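Local coordinates for protein fimbrin (Schizosaccharomyces pombe, PDB 1RT8) that crosslinks actin filaments through two actin-binding regions of paired calponin-homology domains and takes part in cell polarity and cytokinesis, at residues 41-49 with 112-121; 444-455 with 473-484. All blocks are in the same frame, centred on the assembly; numbering follows the deposited sequence.

Both contacts join two helical parts of a calponin-homology domain. Contact 1 belongs to the first such domain, in actin-binding region 1. Contact 2 belongs to the fourth, in actin-binding region 2. Their centres lie about 28 Å apart, and their nearest atoms stay about 11 Å apart. Contact 1 is partly buried. It sets a short helix and the turn after it against a helix end and a helix start, so phenylalanine rings pack on Glu117 and Ile120 and lie close to backbone oxygens. Contact 2 is buried and pairs two longer helices through leucine and alanine packing. Its polar rim reaches helix 82-99 of the first domain, the same helix that Ile112 and Leu113 of contact 1 touch.

Contact 1: 41-49 with 112-121; sequences TFEFFDQCK and ILEGREHLIL. With SO4 (sulfate ion), chain B.
The Phe45 ring takes the aliphatic part of Glu117 over one face in a CH-pi contact. CG of Glu117 lies 3.7 Å from the centroid of that ring, 16° off its normal. Phe44 CD2 lies over the opposite face. The Glu117 carboxylate stacks on the Phe45 ring, with the planes 20° apart. Glu117 OE1 also nears the Phe42 ring obliquely, 2.9 Å from Phe42 CD1.

Apolar packing continues at the Phe45 edge, where CD2 is 3.5 Å from Ile120 CG2. Phe44 and Leu121 extend this packing to helix 11-25.

Backbone oxygens meet the extended Lys49 chain. Its CA makes a C-H...O contact of 3.5 Å with Ile112 O, and its CD passes 3.2 Å from Leu113 O. NZ goes on to a salt bridge with Asp46 OD1.

The contact joins helix 43-47 of the first calponin-homology domain to a helix junction. Gly115 closes helix 109-113 with a Schellman motif, and Arg116 N-caps helix 117-131. There a sulfate ion, probably from the crystallisation liquor, accepts hydrogen bonds from Glu117 N at O1 and His118 N at O2, the latter 2.9 Å long. Arg116 NH1 adds a weak one. These N-H groups, with Arg116, would probably make the helix start attractive to anions.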
loop_
_atom_site.group_PDB
_atom_site.type_symbol
_atom_site.label_atom_id
_atom_site.label_comp_id
_atom_site.label_asym_id
_atom_site.label_seq_id
_atom_site.Cartn_x
_atom_site.Cartn_y
_atom_site.Cartn_z
ATOM N N THR A 41 -19.186 19.019 -9.264
ATOM C CA THR A 41 -19.503 18.433 -10.574
ATOM C C THR A 41 -18.661 17.222 -10.985
ATOM O O THR A 41 -17.669 16.886 -10.337
ATOM C CB THR A 41 -19.370 19.493 -11.702
ATOM O OG1 THR A 41 -18.057 20.066 -11.659
ATOM C CG2 THR A 41 -20.406 20.599 -11.542
ATOM N N PHE A 42 -19.071 16.580 -12.080
ATOM C CA PHE A 42 -18.369 15.412 -12.636
ATOM C C PHE A 42 -16.947 15.851 -12.991
ATOM O O PHE A 42 -16.015 15.058 -12.910
ATOM C CB PHE A 42 -19.106 14.894 -13.903
ATOM C CG PHE A 42 -18.564 13.572 -14.469
ATOM C CD1 PHE A 42 -19.432 12.486 -14.714
ATOM C CD2 PHE A 42 -17.212 13.409 -14.763
ATOM C CE1 PHE A 42 -18.940 11.263 -15.231
ATOM C CE2 PHE A 42 -16.713 12.180 -15.283
ATOM C CZ PHE A 42 -17.580 11.116 -15.516
ATOM N N GLU A 43 -16.796 17.121 -13.368
ATOM C CA GLU A 43 -15.501 17.694 -13.740
ATOM C C GLU A 43 -14.309 16.853 -13.322
ATOM O O GLU A 43 -13.498 16.443 -14.147
ATOM C CB GLU A 43 -15.344 19.084 -13.124
ATOM C CG GLU A 43 -16.187 20.145 -13.772
ATOM C CD GLU A 43 -15.753 20.425 -15.189
ATOM O OE1 GLU A 43 -15.905 19.528 -16.046
ATOM O OE2 GLU A 43 -15.256 21.544 -15.441
ATOM N N PHE A 44 -14.218 16.612 -12.022
ATOM C CA PHE A 44 -13.135 15.840 -11.440
ATOM C C PHE A 44 -12.870 14.475 -12.075
ATOM O O PHE A 44 -11.728 14.153 -12.399
ATOM C CB PHE A 44 -13.398 15.636 -9.952
ATOM C CG PHE A 44 -12.395 14.755 -9.284
ATOM C CD1 PHE A 44 -11.077 15.172 -9.136
ATOM C CD2 PHE A 44 -12.760 13.497 -8.815
ATOM C CE1 PHE A 44 -10.133 14.347 -8.530
ATOM C CE2 PHE A 44 -11.824 12.665 -8.206
ATOM C CZ PHE A 44 -10.509 13.091 -8.064
ATOM N N PHE A 45 -13.911 13.667 -12.236
ATOM C CA PHE A 45 -13.724 12.335 -12.792
ATOM C C PHE A 45 -13.241 12.350 -14.235
ATOM O O PHE A 45 -12.507 11.449 -14.655
ATOM C CB PHE A 45 -15.012 11.521 -12.639
ATOM C CG PHE A 45 -15.473 11.407 -11.215
ATOM C CD1 PHE A 45 -16.492 12.221 -10.730
ATOM C CD2 PHE A 45 -14.853 10.518 -10.345
ATOM C CE1 PHE A 45 -16.886 12.150 -9.395
ATOM C CE2 PHE A 45 -15.236 10.440 -9.013
ATOM C CZ PHE A 45 -16.255 11.259 -8.537
ATOM N N ASP A 46 -13.633 13.371 -14.990
ATOM C CA ASP A 46 -13.182 13.486 -16.369
ATOM C C ASP A 46 -11.718 13.887 -16.335
ATOM O O ASP A 46 -10.923 13.457 -17.173
ATOM C CB ASP A 46 -13.978 14.545 -17.127
ATOM C CG ASP A 46 -15.372 14.084 -17.479
ATOM O OD1 ASP A 46 -15.505 12.993 -18.078
ATOM O OD2 ASP A 46 -16.334 14.816 -17.164
ATOM N N GLN A 47 -11.371 14.712 -15.355
ATOM C CA GLN A 47 -10.001 15.171 -15.191
ATOM C C GLN A 47 -9.086 14.039 -14.722
ATOM O O GLN A 47 -7.863 14.169 -14.779
ATOM C CB GLN A 47 -9.944 16.318 -14.180
ATOM C CG GLN A 47 -10.562 17.613 -14.670
ATOM C CD GLN A 47 -9.889 18.121 -15.928
ATOM O OE1 GLN A 47 -8.663 18.165 -16.008
ATOM N NE2 GLN A 47 -10.686 18.512 -16.916
ATOM N N CYS A 48 -9.676 12.936 -14.257
ATOM C CA CYS A 48 -8.892 11.802 -13.770
ATOM C C CYS A 48 -8.605 10.748 -14.830
ATOM O O CYS A 48 -7.798 9.846 -14.609
ATOM C CB CYS A 48 -9.602 11.139 -12.589
ATOM S SG CYS A 48 -9.428 12.033 -11.020
ATOM N N LYS A 49 -9.244 10.884 -15.987
ATOM C CA LYS A 49 -9.100 9.926 -17.082
ATOM C C LYS A 49 -7.710 9.649 -17.643
ATOM O O LYS A 49 -7.436 8.517 -18.069
ATOM C CB LYS A 49 -10.020 10.320 -18.239
ATOM C CG LYS A 49 -11.501 10.239 -17.902
ATOM C CD LYS A 49 -12.359 10.589 -19.111
ATOM C CE LYS A 49 -13.828 10.333 -18.839
ATOM N NZ LYS A 49 -14.670 10.610 -20.034
ATOM N N ILE A 112 -10.705 3.838 -15.127
ATOM C CA ILE A 112 -10.247 5.209 -14.915
ATOM C C ILE A 112 -10.480 5.985 -16.208
ATOM O O ILE A 112 -10.995 7.098 -16.186
ATOM C CB ILE A 112 -8.747 5.268 -14.555
ATOM C CG1 ILE A 112 -8.505 4.560 -13.219
ATOM C CG2 ILE A 112 -8.289 6.724 -14.467
ATOM C CD1 ILE A 112 -7.036 4.511 -12.794
ATOM N N LEU A 113 -10.121 5.379 -17.335
ATOM C CA LEU A 113 -10.306 6.018 -18.639
ATOM C C LEU A 113 -11.769 6.412 -18.871
ATOM O O LEU A 113 -12.049 7.436 -19.490
ATOM C CB LEU A 113 -9.838 5.082 -19.765
ATOM C CG LEU A 113 -10.116 5.521 -21.214
ATOM C CD1 LEU A 113 -9.391 6.816 -21.512
ATOM C CD2 LEU A 113 -9.670 4.436 -22.172
ATOM N N GLU A 114 -12.694 5.602 -18.367
ATOM C CA GLU A 114 -14.120 5.861 -18.534
ATOM C C GLU A 114 -14.696 6.795 -17.476
ATOM O O GLU A 114 -15.867 7.167 -17.548
ATOM C CB GLU A 114 -14.898 4.544 -18.516
ATOM C CG GLU A 114 -14.719 3.690 -19.761
ATOM C CD GLU A 114 -15.193 2.260 -19.562
ATOM O OE1 GLU A 114 -16.036 2.034 -18.666
ATOM O OE2 GLU A 114 -14.731 1.366 -20.305
ATOM N N GLY A 115 -13.881 7.169 -16.497
ATOM C CA GLY A 115 -14.352 8.051 -15.446
ATOM C C GLY A 115 -15.345 7.432 -14.472
ATOM O O GLY A 115 -16.216 8.136 -13.961
ATOM N N ARG A 116 -15.230 6.129 -14.209
ATOM C CA ARG A 116 -16.135 5.461 -13.271
ATOM C C ARG A 116 -16.039 6.237 -11.962
ATOM O O ARG A 116 -14.980 6.275 -11.338
ATOM C CB ARG A 116 -15.704 4.012 -13.033
ATOM C CG ARG A 116 -15.623 3.152 -14.283
ATOM C CD ARG A 116 -16.990 2.866 -14.888
ATOM N NE ARG A 116 -17.146 1.434 -15.118
ATOM C CZ ARG A 116 -17.725 0.592 -14.266
ATOM N NH1 ARG A 116 -18.229 1.038 -13.122
ATOM N NH2 ARG A 116 -17.770 -0.705 -14.542
ATOM N N GLU A 117 -17.145 6.848 -11.550
ATOM C CA GLU A 117 -17.165 7.664 -10.343
ATOM C C GLU A 117 -16.915 6.963 -9.017
ATOM O O GLU A 117 -16.083 7.419 -8.237
ATOM C CB GLU A 117 -18.475 8.448 -10.273
ATOM C CG GLU A 117 -18.618 9.440 -11.413
ATOM C CD GLU A 117 -19.775 10.391 -11.223
ATOM O OE1 GLU A 117 -19.923 11.311 -12.056
ATOM O OE2 GLU A 117 -20.533 10.223 -10.241
ATOM N N HIS A 118 -17.627 5.871 -8.752
ATOM C CA HIS A 118 -17.448 5.143 -7.500
ATOM C C HIS A 118 -16.067 4.513 -7.412
ATOM O O HIS A 118 -15.402 4.593 -6.378
ATOM C CB HIS A 118 -18.523 4.063 -7.352
ATOM C CG HIS A 118 -19.871 4.605 -6.990
ATOM N ND1 HIS A 118 -20.146 5.144 -5.753
ATOM C CD2 HIS A 118 -21.006 4.729 -7.717
ATOM C CE1 HIS A 118 -21.395 5.579 -5.732
ATOM N NE2 HIS A 118 -21.939 5.340 -6.912
ATOM N N LEU A 119 -15.636 3.887 -8.501
ATOM C CA LEU A 119 -14.327 3.254 -8.541
ATOM C C LEU A 119 -13.222 4.296 -8.356
ATOM O O LEU A 119 -12.327 4.117 -7.534
ATOM C CB LEU A 119 -14.157 2.509 -9.868
ATOM C CG LEU A 119 -14.997 1.231 -9.983
ATOM C CD1 LEU A 119 -15.101 0.782 -11.423
ATOM C CD2 LEU A 119 -14.373 0.152 -9.125
ATOM N N ILE A 120 -13.287 5.391 -9.104
ATOM C CA ILE A 120 -12.278 6.442 -8.983
ATOM C C ILE A 120 -12.255 7.059 -7.575
ATOM O O ILE A 120 -11.196 7.179 -6.958
ATOM C CB ILE A 120 -12.518 7.558 -10.022
ATOM C CG1 ILE A 120 -12.010 7.095 -11.392
ATOM C CG2 ILE A 120 -11.829 8.853 -9.584
ATOM C CD1 ILE A 120 -12.261 8.095 -12.511
ATOM N N LEU A 121 -13.419 7.453 -7.069
ATOM C CA LEU A 121 -13.473 8.053 -5.736
ATOM C C LEU A 121 -13.037 7.021 -4.694
ATOM O O LEU A 121 -12.440 7.366 -3.673
ATOM C CB LEU A 121 -14.886 8.567 -5.430
ATOM C CG LEU A 121 -14.945 9.700 -4.390
ATOM C CD1 LEU A 121 -14.039 10.849 -4.827
ATOM C CD2 LEU A 121 -16.376 10.189 -4.218
HETATM S S SO4 B . -19.907 4.307 -11.581
HETATM O O1 SO4 B . -20.127 5.858 -12.007
HETATM O O2 SO4 B . -18.622 4.274 -10.905
HETATM O O3 SO4 B . -20.890 3.908 -10.822
HETATM O O4 SO4 B . -19.789 3.641 -12.853
#

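Contact 2: 444-455 with 473-484; sequences VLDVLHGIKSEY and NARLAISIARKL
The Tyr455 ring is clasped between two lysine chains. Lys483 CD lies over one face, 3.6 Å from the ring centroid, and Lys452 CG lies over the opposite face. A water sits at the ring edge, in its plane. Lys483 NZ is also above the ring, 4.3 Å from the centroid and 15° off the normal, a cation-pi contact. The Lys483 chain bends at chi3 (-69°), which turns NZ back above the ring.

This is helix-helix packing inside the fourth calponin-homology domain. Helix 444-451 and helix 473-483 run at 28° to each other, with their axes 9.4 Å apart. The 3-10 turn 453-455 brings Tyr455 back onto the second helix.

Leu445 makes a knob into a hole formed by Asn473, Leu476, Ala477 and Ile480. Its two methyl branches divide the work. CD1 meets Asn473 CB, while CD2 sits 3.6 Å from Ala477 CB. Leu448 splits in the same way one turn on. CD1 presses on Ala477, 3.3 Å from its O, and CD2 reaches Ala481 and Leu484 CD1. The small Ala477 thus receives both leucines, and Val444 CG2 as well. Ile451 closes the row on Leu484. Helix 500-511 backs this layer, with Leu510 touching both Leu448 and Ala481.

Leu484 CD2 comes obliquely to the Tyr455 ring, 3.3 Å from CE2. Ile480 meets Tyr455 with CG2 against CB and CD1 near the backbone O.

The polar rim faces helix 82-99 of the first domain. Tyr455 OH hydrogen-bonds to Glu87, and Lys483 O to Asn90. One water bridges the two segments, donating to Tyr455 OH at 3.1 Å and to Lys483 O at 2.7 Å.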
loop_
_atom_site.group_PDB
_atom_site.type_symbol
_atom_site.label_atom_id
_atom_site.label_comp_id
_atom_site.label_asym_id
_atom_site.label_seq_id
_atom_site.Cartn_x
_atom_site.Cartn_y
_atom_site.Cartn_z
ATOM N N VAL A 444 18.456 -3.999 -15.295
ATOM C CA VAL A 444 16.996 -4.072 -15.334
ATOM C C VAL A 444 16.397 -3.130 -16.377
ATOM O O VAL A 444 15.392 -3.456 -17.006
ATOM C CB VAL A 444 16.347 -3.825 -13.939
ATOM C CG1 VAL A 444 16.754 -4.957 -12.986
ATOM C CG2 VAL A 444 16.748 -2.452 -13.372
ATOM N N LEU A 445 17.017 -1.971 -16.578
ATOM C CA LEU A 445 16.535 -1.042 -17.592
ATOM C C LEU A 445 16.800 -1.648 -18.991
ATOM O O LEU A 445 15.990 -1.481 -19.907
ATOM C CB LEU A 445 17.216 0.323 -17.429
ATOM C CG LEU A 445 16.764 1.104 -16.188
ATOM C CD1 LEU A 445 17.667 2.295 -15.949
ATOM C CD2 LEU A 445 15.320 1.564 -16.371
ATOM N N ASP A 446 17.912 -2.370 -19.147
ATOM C CA ASP A 446 18.221 -3.023 -20.428
ATOM C C ASP A 446 17.214 -4.138 -20.727
ATOM O O ASP A 446 16.829 -4.351 -21.882
ATOM C CB ASP A 446 19.624 -3.641 -20.423
ATOM C CG ASP A 446 20.718 -2.613 -20.574
ATOM O OD1 ASP A 446 20.419 -1.474 -20.979
ATOM O OD2 ASP A 446 21.883 -2.954 -20.296
ATOM N N VAL A 447 16.808 -4.868 -19.688
ATOM C CA VAL A 447 15.832 -5.940 -19.867
ATOM C C VAL A 447 14.544 -5.313 -20.401
ATOM O O VAL A 447 13.952 -5.798 -21.365
ATOM C CB VAL A 447 15.515 -6.641 -18.537
ATOM C CG1 VAL A 447 14.412 -7.665 -18.742
ATOM C CG2 VAL A 447 16.766 -7.321 -17.993
ATOM N N LEU A 448 14.122 -4.224 -19.766
ATOM C CA LEU A 448 12.905 -3.524 -20.158
ATOM C C LEU A 448 13.033 -2.974 -21.572
ATOM O O LEU A 448 12.051 -2.918 -22.326
ATOM C CB LEU A 448 12.618 -2.393 -19.163
ATOM C CG LEU A 448 12.158 -2.848 -17.769
ATOM C CD1 LEU A 448 12.383 -1.771 -16.721
ATOM C CD2 LEU A 448 10.695 -3.208 -17.841
ATOM N N HIS A 449 14.245 -2.568 -21.921
ATOM C CA HIS A 449 14.521 -2.027 -23.241
ATOM C C HIS A 449 14.364 -3.143 -24.262
ATOM O O HIS A 449 13.966 -2.907 -25.406
ATOM C CB HIS A 449 15.940 -1.447 -23.299
ATOM C CG HIS A 449 16.320 -0.941 -24.656
ATOM N ND1 HIS A 449 17.028 -1.702 -25.562
ATOM C CD2 HIS A 449 16.026 0.220 -25.289
ATOM C CE1 HIS A 449 17.150 -1.033 -26.696
ATOM N NE2 HIS A 449 16.551 0.135 -26.557
ATOM N N GLY A 450 14.680 -4.366 -23.850
ATOM C CA GLY A 450 14.525 -5.484 -24.761
ATOM C C GLY A 450 13.060 -5.831 -24.981
ATOM O O GLY A 450 12.678 -6.296 -26.057
ATOM N N ILE A 451 12.234 -5.609 -23.963
ATOM C CA ILE A 451 10.806 -5.916 -24.044
ATOM C C ILE A 451 10.070 -4.883 -24.882
ATOM O O ILE A 451 9.227 -5.225 -25.711
ATOM C CB ILE A 451 10.181 -5.969 -22.639
ATOM C CG1 ILE A 451 10.818 -7.105 -21.838
ATOM C CG2 ILE A 451 8.672 -6.199 -22.719
ATOM C CD1 ILE A 451 10.310 -7.188 -20.416
ATOM N N LYS A 452 10.402 -3.617 -24.653
ATOM C CA LYS A 452 9.796 -2.506 -25.371
ATOM C C LYS A 452 10.849 -1.397 -25.427
ATOM O O LYS A 452 10.984 -0.607 -24.491
ATOM C CB LYS A 452 8.554 -2.023 -24.620
ATOM C CG LYS A 452 7.823 -0.875 -25.293
ATOM C CD LYS A 452 7.128 -1.312 -26.576
ATOM C CE LYS A 452 6.368 -0.138 -27.191
ATOM N NZ LYS A 452 5.584 -0.504 -28.397
ATOM N N SER A 453 11.593 -1.338 -26.527
ATOM C CA SER A 453 12.656 -0.350 -26.663
ATOM C C SER A 453 12.182 1.088 -26.508
ATOM O O SER A 453 12.879 1.900 -25.917
ATOM C CB SER A 453 13.364 -0.511 -28.009
ATOM O OG SER A 453 12.448 -0.331 -29.073
ATOM N N GLU A 454 10.994 1.395 -27.015
ATOM C CA GLU A 454 10.467 2.754 -26.933
ATOM C C GLU A 454 10.311 3.272 -25.504
ATOM O O GLU A 454 10.378 4.474 -25.269
ATOM C CB GLU A 454 9.112 2.853 -27.645
ATOM C CG GLU A 454 9.136 2.567 -29.146
ATOM C CD GLU A 454 9.432 1.108 -29.476
ATOM O OE1 GLU A 454 9.040 0.216 -28.690
ATOM O OE2 GLU A 454 10.042 0.851 -30.536
ATOM N N TYR A 455 10.118 2.370 -24.548
ATOM C CA TYR A 455 9.930 2.782 -23.167
ATOM C C TYR A 455 11.197 3.160 -22.423
ATOM O O TYR A 455 11.125 3.784 -21.370
ATOM C CB TYR A 455 9.213 1.683 -22.384
ATOM C CG TYR A 455 7.732 1.593 -22.656
ATOM C CD1 TYR A 455 7.133 2.374 -23.642
ATOM C CD2 TYR A 455 6.922 0.740 -21.907
ATOM C CE1 TYR A 455 5.767 2.310 -23.873
ATOM C CE2 TYR A 455 5.561 0.670 -22.129
ATOM C CZ TYR A 455 4.983 1.455 -23.111
ATOM O OH TYR A 455 3.622 1.383 -23.327
ATOM N N ASN A 473 17.751 4.713 -11.264
ATOM C CA ASN A 473 17.627 3.775 -12.376
ATOM C C ASN A 473 16.584 2.711 -12.010
ATOM O O ASN A 473 15.721 2.366 -12.818
ATOM C CB ASN A 473 18.967 3.079 -12.665
ATOM C CG ASN A 473 19.899 3.918 -13.525
ATOM O OD1 ASN A 473 19.479 4.876 -14.171
ATOM N ND2 ASN A 473 21.172 3.539 -13.557
ATOM N N ALA A 474 16.673 2.206 -10.784
ATOM C CA ALA A 474 15.754 1.179 -10.304
ATOM C C ALA A 474 14.318 1.686 -10.211
ATOM O O ALA A 474 13.378 0.974 -10.574
ATOM C CB ALA A 474 16.220 0.652 -8.944
ATOM N N ARG A 475 14.153 2.920 -9.741
ATOM C CA ARG A 475 12.835 3.534 -9.605
ATOM C C ARG A 475 12.203 3.740 -10.977
ATOM O O ARG A 475 10.988 3.595 -11.155
ATOM C CB ARG A 475 12.962 4.880 -8.881
ATOM C CG ARG A 475 11.639 5.580 -8.609
ATOM C CD ARG A 475 11.854 6.807 -7.736
ATOM N NE ARG A 475 12.349 6.441 -6.411
ATOM C CZ ARG A 475 13.302 7.099 -5.755
ATOM N NH1 ARG A 475 13.874 8.164 -6.296
ATOM N NH2 ARG A 475 13.677 6.694 -4.549
ATOM N N LEU A 476 13.039 4.090 -11.947
ATOM C CA LEU A 476 12.581 4.299 -13.313
ATOM C C LEU A 476 12.168 2.947 -13.892
ATOM O O LEU A 476 11.140 2.837 -14.547
ATOM C CB LEU A 476 13.702 4.901 -14.169
ATOM C CG LEU A 476 13.401 5.039 -15.666
ATOM C CD1 LEU A 476 12.263 6.029 -15.871
ATOM C CD2 LEU A 476 14.659 5.500 -16.409
ATOM N N ALA A 477 12.978 1.922 -13.640
ATOM C CA ALA A 477 12.690 0.580 -14.139
ATOM C C ALA A 477 11.356 0.070 -13.592
ATOM O O ALA A 477 10.535 -0.469 -14.342
ATOM C CB ALA A 477 13.824 -0.385 -13.753
ATOM N N ILE A 478 11.139 0.238 -12.288
ATOM C CA ILE A 478 9.890 -0.216 -11.673
ATOM C C ILE A 478 8.667 0.485 -12.260
ATOM O O ILE A 478 7.657 -0.158 -12.532
ATOM C CB ILE A 478 9.911 -0.019 -10.141
ATOM C CG1 ILE A 478 10.897 -1.012 -9.515
ATOM C CG2 ILE A 478 8.506 -0.191 -9.569
ATOM C CD1 ILE A 478 11.120 -0.823 -8.029
ATOM N N SER A 479 8.753 1.799 -12.456
ATOM C CA SER A 479 7.637 2.546 -13.026
ATOM C C SER A 479 7.395 2.148 -14.490
ATOM O O SER A 479 6.254 2.141 -14.965
ATOM C CB SER A 479 7.902 4.058 -12.933
ATOM O OG SER A 479 7.921 4.505 -11.580
ATOM N N ILE A 480 8.464 1.830 -15.213
ATOM C CA ILE A 480 8.310 1.433 -16.610
ATOM C C ILE A 480 7.633 0.059 -16.661
ATOM O O ILE A 480 6.775 -0.203 -17.503
ATOM C CB ILE A 480 9.678 1.351 -17.335
ATOM C CG1 ILE A 480 10.256 2.762 -17.539
ATOM C CG2 ILE A 480 9.515 0.632 -18.679
ATOM C CD1 ILE A 480 11.626 2.782 -18.231
ATOM N N ALA A 481 8.033 -0.816 -15.753
ATOM C CA ALA A 481 7.462 -2.155 -15.697
ATOM C C ALA A 481 5.974 -2.039 -15.375
ATOM O O ALA A 481 5.143 -2.756 -15.928
ATOM C CB ALA A 481 8.200 -2.997 -14.630
ATOM N N ARG A 482 5.626 -1.103 -14.502
ATOM C CA ARG A 482 4.234 -0.920 -14.143
ATOM C C ARG A 482 3.453 -0.373 -15.327
ATOM O O ARG A 482 2.277 -0.708 -15.500
ATOM C CB ARG A 482 4.111 -0.013 -12.908
ATOM C CG ARG A 482 4.474 -0.769 -11.629
ATOM C CD ARG A 482 4.573 0.106 -10.385
ATOM N NE ARG A 482 4.871 -0.717 -9.213
ATOM C CZ ARG A 482 5.368 -0.252 -8.073
ATOM N NH1 ARG A 482 5.630 1.043 -7.941
ATOM N NH2 ARG A 482 5.614 -1.090 -7.068
ATOM N N LYS A 483 4.106 0.445 -16.153
ATOM C CA LYS A 483 3.442 0.997 -17.335
ATOM C C LYS A 483 3.116 -0.150 -18.305
ATOM O O LYS A 483 2.171 -0.069 -19.086
ATOM C CB LYS A 483 4.338 2.021 -18.051
ATOM C CG LYS A 483 3.636 2.707 -19.231
ATOM C CD LYS A 483 4.616 3.298 -20.267
ATOM C CE LYS A 483 5.394 4.486 -19.745
ATOM N NZ LYS A 483 6.006 5.293 -20.854
ATOM N N LEU A 484 3.914 -1.209 -18.259
ATOM C CA LEU A 484 3.692 -2.374 -19.117
ATOM C C LEU A 484 2.646 -3.331 -18.518
ATOM O O LEU A 484 2.243 -4.310 -19.159
ATOM C CB LEU A 484 4.999 -3.136 -19.327
ATOM C CG LEU A 484 6.077 -2.533 -20.234
ATOM C CD1 LEU A 484 7.370 -3.289 -20.003
ATOM C CD2 LEU A 484 5.665 -2.611 -21.698
HETATM O O HOH W 1 1.892 -0.638 -21.686
#